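Local coordinates for protein adenylosuccinate lyase (Francisella tularensis subsp. tularensis SCHU S4, PDB 4EEI) that probably catalyses the release of fumarate from adenylosuccinate and from a succinylated imidazole carboxamide ribotide, two steps of purine nucleotide biosynthesis, at residues L125-E130 against N329-L334; D59-V64 against F72-A77; K169-D174 against A220-I225. All blocks are in the same frame, centred on the assembly; numbering follows the deposited sequence. Where two conformers were deposited one is given.

In the fold
Contact 2 comes first along the chain and closes a short loop, joining helix 55-65 to helix 68-77 across the turn that carries AMP-binding residues. The chain then enters the long helical bundle. Contact 1 opens on helix 94-131 and does not close until the end of helix 304-333, almost 200 residues later. Within that span contact 3 opens and closes, pairing helix 151-173 with helix 217-244; the two loops are thus nested and none of the three cross. Contacts 1 and 3 tie together different helices of the same bundle, their centres 27 Å apart, whereas contact 2 lies on the other side of the chain's centre from contact 1.

Contact 1. Residues L125-E130 against N329-L334; sequences LTKAEE and NTIDNL
Near the C-terminal end of helix 304-333, in the long helical bundle characteristic of the lyase 1 family, Lys-127 of helix 94-131 delivers its ammonium group to a cluster of main-chain carbonyls. The two segments run nearly parallel, with the CA atoms of Lys-127 and Asp-332 7.3 Å apart. Lys-127 NZ donates to Leu-334 O at 2.8 Å and to Ile-331 O at 2.9 Å, while a third bond, to Asp-332 O, is weak. The two strong bonds differ in approach: the ammonium sits almost straight ahead of the Ile-331 carbonyl (163°), but meets that of Leu-334 at a bent 134°. A bend at chi2 (67°) turns the lysine chain to this end. Its root lies against Ile-331, with Lys-127 CB 4.0 Å from Ile-331 CG2, while Phe-154 of helix 151-173 also touches the lysine.

Ile-331 O accepts a second bond, from Leu-334 N at the turn, and so is gripped from within its own segment and from across the contact. Glu-130 OE1, on the lysine's own helix, makes only a long salt bridge to Lys-127 NZ (4.0 Å). Asp-332 directs its carboxylate instead to Ser-123 and Lys-328. Across the contact the ammonium is thus held by main-chain oxygens of the last turn and just beyond it, where the helix dipole would probably favour a positive charge.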
loop_
_atom_site.group_PDB
_atom_site.type_symbol
_atom_site.label_atom_id
_atom_site.label_comp_id
_atom_site.label_asym_id
_atom_site.label_seq_id
_atom_site.Cartn_x
_atom_site.Cartn_y
_atom_site.Cartn_z
ATOM N N LEU B 125 -24.172 -14.446 13.536
ATOM C CA LEU B 125 -25.220 -15.436 13.240
ATOM C C LEU B 125 -26.414 -15.270 14.178
ATOM O O LEU B 125 -27.579 -15.435 13.781
ATOM C CB LEU B 125 -24.652 -16.865 13.323
ATOM C CG LEU B 125 -25.605 -18.003 12.944
ATOM C CD1 LEU B 125 -26.219 -17.741 11.586
ATOM C CD2 LEU B 125 -24.895 -19.348 12.952
ATOM N N THR B 126 -26.128 -14.958 15.440
ATOM C CA THR B 126 -27.185 -14.693 16.398
ATOM C C THR B 126 -28.029 -13.527 15.916
ATOM O O THR B 126 -29.253 -13.585 15.955
ATOM C CB THR B 126 -26.627 -14.406 17.794
ATOM O OG1 THR B 126 -26.094 -15.618 18.346
ATOM C CG2 THR B 126 -27.729 -13.876 18.710
ATOM N N LYS B 127 -27.372 -12.473 15.448
ATOM C CA LYS B 127 -28.098 -11.333 14.900
ATOM C C LYS B 127 -28.867 -11.697 13.620
ATOM O O LYS B 127 -30.000 -11.263 13.429
ATOM C CB LYS B 127 -27.133 -10.189 14.621
ATOM C CG LYS B 127 -27.712 -8.821 14.936
ATOM C CD LYS B 127 -27.947 -8.622 16.441
ATOM C CE LYS B 127 -28.500 -7.228 16.717
ATOM N NZ LYS B 127 -28.391 -6.814 18.147
ATOM N N ALA B 128 -28.251 -12.497 12.755
ATOM C CA ALA B 128 -28.917 -12.972 11.541
ATOM C C ALA B 128 -30.165 -13.811 11.828
ATOM O O ALA B 128 -31.194 -13.641 11.165
ATOM C CB ALA B 128 -27.940 -13.742 10.654
ATOM N N GLU B 129 -30.097 -14.721 12.798
ATOM C CA GLU B 129 -31.264 -15.540 13.111
ATOM C C GLU B 129 -32.374 -14.681 13.711
ATOM O O GLU B 129 -33.555 -14.885 13.443
ATOM C CB GLU B 129 -30.902 -16.678 14.078
ATOM C CG GLU B 129 -29.861 -17.677 13.531
ATOM C CD GLU B 129 -30.452 -18.699 12.559
ATOM O OE1 GLU B 129 -31.662 -18.623 12.265
ATOM O OE2 GLU B 129 -29.706 -19.585 12.087
ATOM N N GLU B 130 -31.980 -13.705 14.518
ATOM C CA GLU B 130 -32.930 -12.847 15.221
ATOM C C GLU B 130 -33.700 -11.958 14.238
ATOM O O GLU B 130 -34.865 -11.637 14.460
ATOM C CB GLU B 130 -32.136 -12.012 16.232
ATOM C CG GLU B 130 -32.829 -10.845 16.882
ATOM C CD GLU B 130 -31.884 -10.110 17.836
ATOM O OE1 GLU B 130 -31.779 -8.869 17.737
ATOM O OE2 GLU B 130 -31.242 -10.782 18.672
ATOM N N ASN B 329 -19.202 -6.731 20.512
ATOM C CA ASN B 329 -20.081 -6.080 21.480
ATOM C C ASN B 329 -21.039 -5.114 20.785
ATOM O O ASN B 329 -22.196 -4.995 21.172
ATOM C CB ASN B 329 -19.261 -5.361 22.550
ATOM C CG ASN B 329 -18.546 -6.321 23.485
ATOM O OD1 ASN B 329 -19.083 -7.372 23.854
ATOM N ND2 ASN B 329 -17.329 -5.955 23.887
ATOM N N THR B 330 -20.549 -4.434 19.757
ATOM C CA THR B 330 -21.376 -3.518 18.972
ATOM C C THR B 330 -22.504 -4.265 18.247
ATOM O O THR B 330 -23.642 -3.803 18.213
ATOM C CB THR B 330 -20.513 -2.721 17.966
ATOM O OG1 THR B 330 -19.649 -1.828 18.688
ATOM C CG2 THR B 330 -21.384 -1.897 17.041
ATOM N N ILE B 331 -22.192 -5.424 17.677
ATOM C CA ILE B 331 -23.236 -6.247 17.063
ATOM C C ILE B 331 -24.243 -6.720 18.119
ATOM O O ILE B 331 -25.461 -6.586 17.927
ATOM C CB ILE B 331 -22.639 -7.460 16.327
ATOM C CG1 ILE B 331 -21.779 -7.008 15.142
ATOM C CG2 ILE B 331 -23.753 -8.407 15.867
ATOM C CD1 ILE B 331 -22.550 -6.266 14.065
ATOM N N ASP B 332 -23.753 -7.276 19.229
ATOM C CA ASP B 332 -24.659 -7.720 20.297
ATOM C C ASP B 332 -25.609 -6.624 20.751
ATOM O O ASP B 332 -26.791 -6.883 20.995
ATOM C CB ASP B 332 -23.889 -8.220 21.530
ATOM C CG ASP B 332 -23.166 -9.526 21.284
ATOM O OD1 ASP B 332 -23.541 -10.242 20.330
ATOM O OD2 ASP B 332 -22.227 -9.840 22.057
ATOM N N ASN B 333 -25.093 -5.404 20.877
ATOM C CA ASN B 333 -25.869 -4.325 21.482
ATOM C C ASN B 333 -26.614 -3.459 20.468
ATOM O O ASN B 333 -27.361 -2.564 20.849
ATOM C CB ASN B 333 -24.969 -3.460 22.379
ATOM C CG ASN B 333 -24.449 -4.220 23.586
ATOM O OD1 ASN B 333 -25.155 -5.039 24.166
ATOM N ND2 ASN B 333 -23.204 -3.960 23.962
ATOM N N LEU B 334 -26.408 -3.731 19.183
ATOM C CA LEU B 334 -27.073 -2.979 18.116
ATOM C C LEU B 334 -28.598 -3.050 18.268
ATOM O O LEU B 334 -29.148 -4.129 18.502
ATOM C CB LEU B 334 -26.661 -3.556 16.747
ATOM C CG LEU B 334 -27.027 -2.760 15.494
ATOM C CD1 LEU B 334 -26.282 -1.426 15.500
ATOM C CD2 LEU B 334 -26.687 -3.540 14.212
#

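Contact 2. Residues D59-V64 against F72-A77; sequences DEIEKV and FCTSIA
The backbones of helix 55-65 and helix 68-77 come nearest at Ile-61 and Ser-75, whose CA atoms lie 7.7 Å apart, with no hydrogen bond between the two segments. Between these segments the contact is made chiefly by one methyl group, Ile-61 CD1. Ile-61 points its CB toward the other helix, and with CG1 anti to the carbonyl carbon and CD1 extended beyond it (chi2 172°), the end of the longer branch reaches across. There CD1 meets Thr-74 CG2 at 4.0 Å and rests against the main chain of the next residue, 4.0 Å from Ser-75 N. Thr-74 keeps its hydroxyl beside its own backbone N, where OG1 is hydrogen-bonded to Ile-70 O one turn back, and its methyl is the branch that meets Ile-61.

These are two consecutive helices folded against each other across a very short connection, and that connection matters: Lys-66, His-67 and Asp-68 bind AMP, and His-67 also binds succinate. The side chain of Ile-61 is about 8 Å from the side chain of His-67 and about 11 Å from the bound nucleotide, so the apolar contact lies near the pocket without lining it. Ala-71, also on helix 68-77, touches Ile-61 as well.

On helix 68-77, Ser-75 OG turns back to donate to Phe-72 O at 2.6 Å, with an angle of 127° at the carbonyl. The same oxygen also accepts from Ile-76 N. The Phe-72 side chain leaves in the other direction, to Met-23 and Leu-24 of helix 16-33, and Glu-62 forms a salt bridge with Arg-4 of the second subunit.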
loop_
_atom_site.group_PDB
_atom_site.type_symbol
_atom_site.label_atom_id
_atom_site.label_comp_id
_atom_site.label_asym_id
_atom_site.label_seq_id
_atom_site.Cartn_x
_atom_site.Cartn_y
_atom_site.Cartn_z
ATOM N N ASP B 59 18.657 -4.484 29.774
ATOM C CA ASP B 59 18.839 -3.131 29.261
ATOM C C ASP B 59 20.191 -2.514 29.618
ATOM O O ASP B 59 20.862 -1.956 28.748
ATOM C CB ASP B 59 17.704 -2.217 29.724
ATOM C CG ASP B 59 16.383 -2.569 29.076
ATOM O OD1 ASP B 59 16.398 -3.337 28.091
ATOM O OD2 ASP B 59 15.335 -2.076 29.547
ATOM N N GLU B 60 20.600 -2.613 30.880
ATOM C CA GLU B 60 21.889 -2.037 31.262
ATOM C C GLU B 60 23.062 -2.752 30.590
ATOM O O GLU B 60 24.031 -2.111 30.187
ATOM C CB GLU B 60 22.072 -1.946 32.785
ATOM C CG GLU B 60 21.503 -3.094 33.605
ATOM C CD GLU B 60 21.660 -2.866 35.114
ATOM O OE1 GLU B 60 22.299 -3.707 35.782
ATOM O OE2 GLU B 60 21.140 -1.849 35.629
ATOM N N ILE B 61 22.958 -4.071 30.449
ATOM C CA ILE B 61 23.978 -4.848 29.756
ATOM C C ILE B 61 24.008 -4.488 28.268
ATOM O O ILE B 61 25.081 -4.401 27.657
ATOM C CB ILE B 61 23.752 -6.371 29.938
ATOM C CG1 ILE B 61 23.855 -6.749 31.415
ATOM C CG2 ILE B 61 24.769 -7.165 29.142
ATOM C CD1 ILE B 61 23.473 -8.184 31.723
ATOM N N GLU B 62 22.832 -4.265 27.690
ATOM C CA GLU B 62 22.739 -3.938 26.269
ATOM C C GLU B 62 23.397 -2.594 25.942
ATOM O O GLU B 62 23.876 -2.385 24.824
ATOM C CB GLU B 62 21.284 -3.962 25.782
ATOM C CG GLU B 62 21.155 -3.772 24.274
ATOM C CD GLU B 62 19.768 -4.095 23.735
ATOM O OE1 GLU B 62 18.917 -4.593 24.506
ATOM O OE2 GLU B 62 19.542 -3.853 22.528
ATOM N N LYS B 63 23.434 -1.694 26.919
ATOM C CA LYS B 63 24.147 -0.429 26.751
ATOM C C LYS B 63 25.620 -0.630 26.403
ATOM O O LYS B 63 26.205 0.169 25.669
ATOM C CB LYS B 63 24.018 0.437 28.002
ATOM C CG LYS B 63 22.745 1.254 28.033
ATOM C CD LYS B 63 22.668 2.102 29.296
ATOM C CE LYS B 63 21.463 3.038 29.257
ATOM N NZ LYS B 63 21.408 3.960 30.438
ATOM N N VAL B 64 26.211 -1.699 26.932
ATOM C CA VAL B 64 27.603 -2.031 26.652
ATOM C C VAL B 64 27.725 -2.849 25.370
ATOM O O VAL B 64 28.499 -2.511 24.475
ATOM C CB VAL B 64 28.222 -2.859 27.791
ATOM C CG1 VAL B 64 29.732 -2.928 27.633
ATOM C CG2 VAL B 64 27.861 -2.264 29.140
ATOM N N PHE B 72 20.845 -10.528 26.811
ATOM C CA PHE B 72 19.937 -11.514 27.390
ATOM C C PHE B 72 20.673 -12.750 27.916
ATOM O O PHE B 72 20.442 -13.182 29.048
ATOM C CB PHE B 72 18.882 -11.935 26.363
ATOM C CG PHE B 72 18.195 -13.234 26.696
ATOM C CD1 PHE B 72 17.215 -13.282 27.674
ATOM C CD2 PHE B 72 18.533 -14.409 26.028
ATOM C CE1 PHE B 72 16.581 -14.471 27.985
ATOM C CE2 PHE B 72 17.900 -15.604 26.331
ATOM C CZ PHE B 72 16.922 -15.633 27.311
ATOM N N CYS B 73 21.546 -13.324 27.093
ATOM C CA CYS B 73 22.312 -14.500 27.517
ATOM C C CYS B 73 23.152 -14.208 28.754
ATOM O O CYS B 73 23.203 -15.006 29.700
ATOM C CB CYS B 73 23.206 -14.997 26.383
ATOM S SG CYS B 73 22.288 -15.686 24.993
ATOM N N THR B 74 23.816 -13.057 28.744
ATOM C CA THR B 74 24.619 -12.640 29.889
ATOM C C THR B 74 23.743 -12.485 31.128
ATOM O O THR B 74 24.166 -12.823 32.235
ATOM C CB THR B 74 25.391 -11.338 29.595
ATOM O OG1 THR B 74 26.278 -11.549 28.488
ATOM C CG2 THR B 74 26.206 -10.897 30.797
ATOM N N SER B 75 22.515 -12.000 30.955
ATOM C CA SER B 75 21.632 -11.827 32.116
ATOM C C SER B 75 21.265 -13.176 32.740
ATOM O O SER B 75 21.077 -13.275 33.950
ATOM C CB SER B 75 20.366 -11.036 31.755
ATOM O OG SER B 75 19.417 -11.845 31.085
ATOM N N ILE B 76 21.173 -14.214 31.910
ATOM C CA ILE B 76 20.899 -15.567 32.399
ATOM C C ILE B 76 22.149 -16.215 33.006
ATOM O O ILE B 76 22.140 -16.670 34.156
ATOM C CB ILE B 76 20.373 -16.480 31.267
ATOM C CG1 ILE B 76 19.061 -15.939 30.677
ATOM C CG2 ILE B 76 20.212 -17.907 31.770
ATOM C CD1 ILE B 76 17.981 -15.641 31.711
ATOM N N ALA B 77 23.220 -16.259 32.219
ATOM C CA ALA B 77 24.475 -16.885 32.632
ATOM C C ALA B 77 25.019 -16.368 33.964
ATOM O O ALA B 77 25.601 -17.131 34.748
ATOM C CB ALA B 77 25.525 -16.729 31.536
#

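Contact 3. Residues K169-D174 against A220-I225; sequences KDFQKD and AKLISI
Phe-171 reaches between two antiparallel helices, and its ring touches Lys-221 and Leu-222 with different parts. Leu-222 CB lies over one face, 4.1 Å from the ring centroid and 21° off the normal, a CH-pi contact displaced toward the rim; its closest ring atom is Phe-171 CZ at 3.9 Å. Lys-221 meets the ring obliquely with its hydrocarbon stem, Lys-221 CG lying 4.0 Å from Phe-171 CE2. Phe-171 and Lys-221 slide past one another in opposite directions, whereas Phe-171 and Leu-222 cross at about a right angle. At the root of the side chain, Phe-171 CB lies 4.4 Å from Ile-225 CD1.

Torsions explain this placement. CG of Phe-171 is set anti to the backbone N (chi1 -170°), which throws the ring across to helix 217-244, and the fully extended Lys-221 carries its ammonium beyond the ring. There Lys-221 NZ donates to a water at 2.8 Å, which in turn donates to Asp-174 O at 2.9 Å, just past the end of helix 151-173; Asp-174 is modelled in two conformers, so this bridge is less certain. The stronger partner of the ammonium is Asp-167 of the third subunit, with which it forms a salt bridge.

Further out, Met-110 of helix 94-131 packs on both Phe-171 and Leu-222, and Phe-317 of helix 304-333 reaches the leucine. The contact therefore sits inside the helical bundle whose copies associate to form the tetrameric core of this superfamily, with Leu-228 of the third subunit packing on Ala-220 and Ser-224. One lysine thus serves two purposes: its methylenes help to cover the aromatic ring, while its charge is spent at the interface between subunits.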
loop_
_atom_site.group_PDB
_atom_site.type_symbol
_atom_site.label_atom_id
_atom_site.label_comp_id
_atom_site.label_asym_id
_atom_site.label_seq_id
_atom_site.Cartn_x
_atom_site.Cartn_y
_atom_site.Cartn_z
ATOM N N LYS B 169 -7.447 -20.904 11.128
ATOM C CA LYS B 169 -7.320 -22.228 11.718
ATOM C C LYS B 169 -6.400 -23.104 10.853
ATOM O O LYS B 169 -5.658 -23.942 11.375
ATOM C CB LYS B 169 -8.696 -22.870 11.920
ATOM C CG LYS B 169 -9.494 -22.252 13.085
ATOM C CD LYS B 169 -10.813 -22.986 13.307
ATOM C CE LYS B 169 -11.454 -22.580 14.630
ATOM N NZ LYS B 169 -12.806 -23.172 14.842
ATOM N N ASP B 170 -6.441 -22.906 9.538
ATOM C CA ASP B 170 -5.515 -23.604 8.647
ATOM C C ASP B 170 -4.078 -23.197 8.948
ATOM O O ASP B 170 -3.177 -24.034 8.991
ATOM C CB ASP B 170 -5.822 -23.312 7.174
ATOM C CG ASP B 170 -7.039 -24.071 6.663
ATOM O OD1 ASP B 170 -7.448 -25.056 7.315
ATOM O OD2 ASP B 170 -7.577 -23.680 5.598
ATOM N N PHE B 171 -3.860 -21.905 9.143
ATOM C CA PHE B 171 -2.512 -21.413 9.424
ATOM C C PHE B 171 -2.077 -21.917 10.785
ATOM O O PHE B 171 -0.916 -22.251 10.991
ATOM C CB PHE B 171 -2.476 -19.895 9.417
ATOM C CG PHE B 171 -1.086 -19.325 9.473
ATOM C CD1 PHE B 171 -0.490 -19.015 10.688
ATOM C CD2 PHE B 171 -0.377 -19.102 8.310
ATOM C CE1 PHE B 171 0.810 -18.483 10.731
ATOM C CE2 PHE B 171 0.921 -18.575 8.341
ATOM C CZ PHE B 171 1.514 -18.269 9.551
ATOM N N GLN B 172 -3.018 -21.977 11.721
ATOM C CA GLN B 172 -2.720 -22.490 13.051
ATOM C C GLN B 172 -2.228 -23.938 12.992
ATOM O O GLN B 172 -1.339 -24.327 13.757
ATOM C CB GLN B 172 -3.955 -22.373 13.950
ATOM C CG GLN B 172 -3.694 -22.670 15.417
ATOM C CD GLN B 172 -4.957 -22.579 16.240
ATOM O OE1 GLN B 172 -4.978 -21.963 17.316
ATOM N NE2 GLN B 172 -6.027 -23.195 15.741
ATOM N N LYS B 173 -2.799 -24.736 12.092
ATOM C CA LYS B 173 -2.375 -26.128 11.947
ATOM C C LYS B 173 -1.024 -26.228 11.271
ATOM O O LYS B 173 -0.230 -27.114 11.591
ATOM C CB LYS B 173 -3.362 -26.923 11.100
ATOM C CG LYS B 173 -4.697 -27.191 11.745
ATOM C CD LYS B 173 -5.571 -27.982 10.784
ATOM C CE LYS B 173 -7.043 -27.681 10.995
ATOM N NZ LYS B 173 -7.890 -28.361 9.978
ATOM N N ASP B 174 -0.758 -25.280 10.371
ATOM C CA ASP B 174 0.414 -25.314 9.491
ATOM C C ASP B 174 0.791 -23.900 9.024
ATOM O O ASP B 174 0.302 -23.430 7.986
ATOM C CB ASP B 174 0.106 -26.209 8.286
ATOM C CG ASP B 174 1.230 -26.240 7.255
ATOM O OD1 ASP B 174 2.372 -25.838 7.569
ATOM O OD2 ASP B 174 0.964 -26.691 6.118
ATOM N N ALA B 220 4.281 -12.935 6.650
ATOM C CA ALA B 220 3.552 -12.151 5.659
ATOM C C ALA B 220 2.230 -12.818 5.299
ATOM O O ALA B 220 1.240 -12.139 5.022
ATOM C CB ALA B 220 4.399 -11.927 4.412
ATOM N N LYS B 221 2.209 -14.146 5.283
ATOM C CA LYS B 221 0.981 -14.849 4.952
ATOM C C LYS B 221 -0.083 -14.573 6.010
ATOM O O LYS B 221 -1.235 -14.275 5.678
ATOM C CB LYS B 221 1.224 -16.356 4.829
ATOM C CG LYS B 221 -0.082 -17.155 4.696
ATOM C CD LYS B 221 0.171 -18.608 4.292
ATOM C CE LYS B 221 -1.142 -19.383 4.185
ATOM N NZ LYS B 221 -0.885 -20.792 3.755
ATOM N N LEU B 222 0.304 -14.655 7.284
ATOM C CA LEU B 222 -0.618 -14.402 8.386
ATOM C C LEU B 222 -1.123 -12.965 8.362
ATOM O O LEU B 222 -2.323 -12.717 8.518
ATOM C CB LEU B 222 0.055 -14.695 9.735
ATOM C CG LEU B 222 -0.768 -14.347 10.984
ATOM C CD1 LEU B 222 -2.094 -15.095 11.001
ATOM C CD2 LEU B 222 0.011 -14.650 12.260
ATOM N N ILE B 223 -0.205 -12.021 8.176
ATOM C CA ILE B 223 -0.575 -10.609 8.099
ATOM C C ILE B 223 -1.511 -10.342 6.914
ATOM O O ILE B 223 -2.407 -9.497 7.006
ATOM C CB ILE B 223 0.689 -9.720 8.051
ATOM C CG1 ILE B 223 1.534 -9.964 9.303
ATOM C CG2 ILE B 223 0.330 -8.241 7.922
ATOM C CD1 ILE B 223 0.840 -9.599 10.602
ATOM N N SER B 224 -1.314 -11.065 5.810
ATOM C CA SER B 224 -2.228 -10.979 4.666
ATOM C C SER B 224 -3.631 -11.463 5.007
ATOM O O SER B 224 -4.629 -10.880 4.555
ATOM C CB SER B 224 -1.686 -11.770 3.475
ATOM O OG SER B 224 -0.491 -11.165 3.009
ATOM N N ILE B 225 -3.721 -12.533 5.788
ATOM C CA ILE B 225 -5.032 -12.968 6.271
ATOM C C ILE B 225 -5.660 -11.881 7.154
ATOM O O ILE B 225 -6.861 -11.604 7.075
ATOM C CB ILE B 225 -4.944 -14.283 7.063
ATOM C CG1 ILE B 225 -4.434 -15.414 6.167
ATOM C CG2 ILE B 225 -6.314 -14.656 7.646
ATOM C CD1 ILE B 225 -4.066 -16.676 6.948
HETATM O O HOH W 1 0.878 -21.777 5.732
#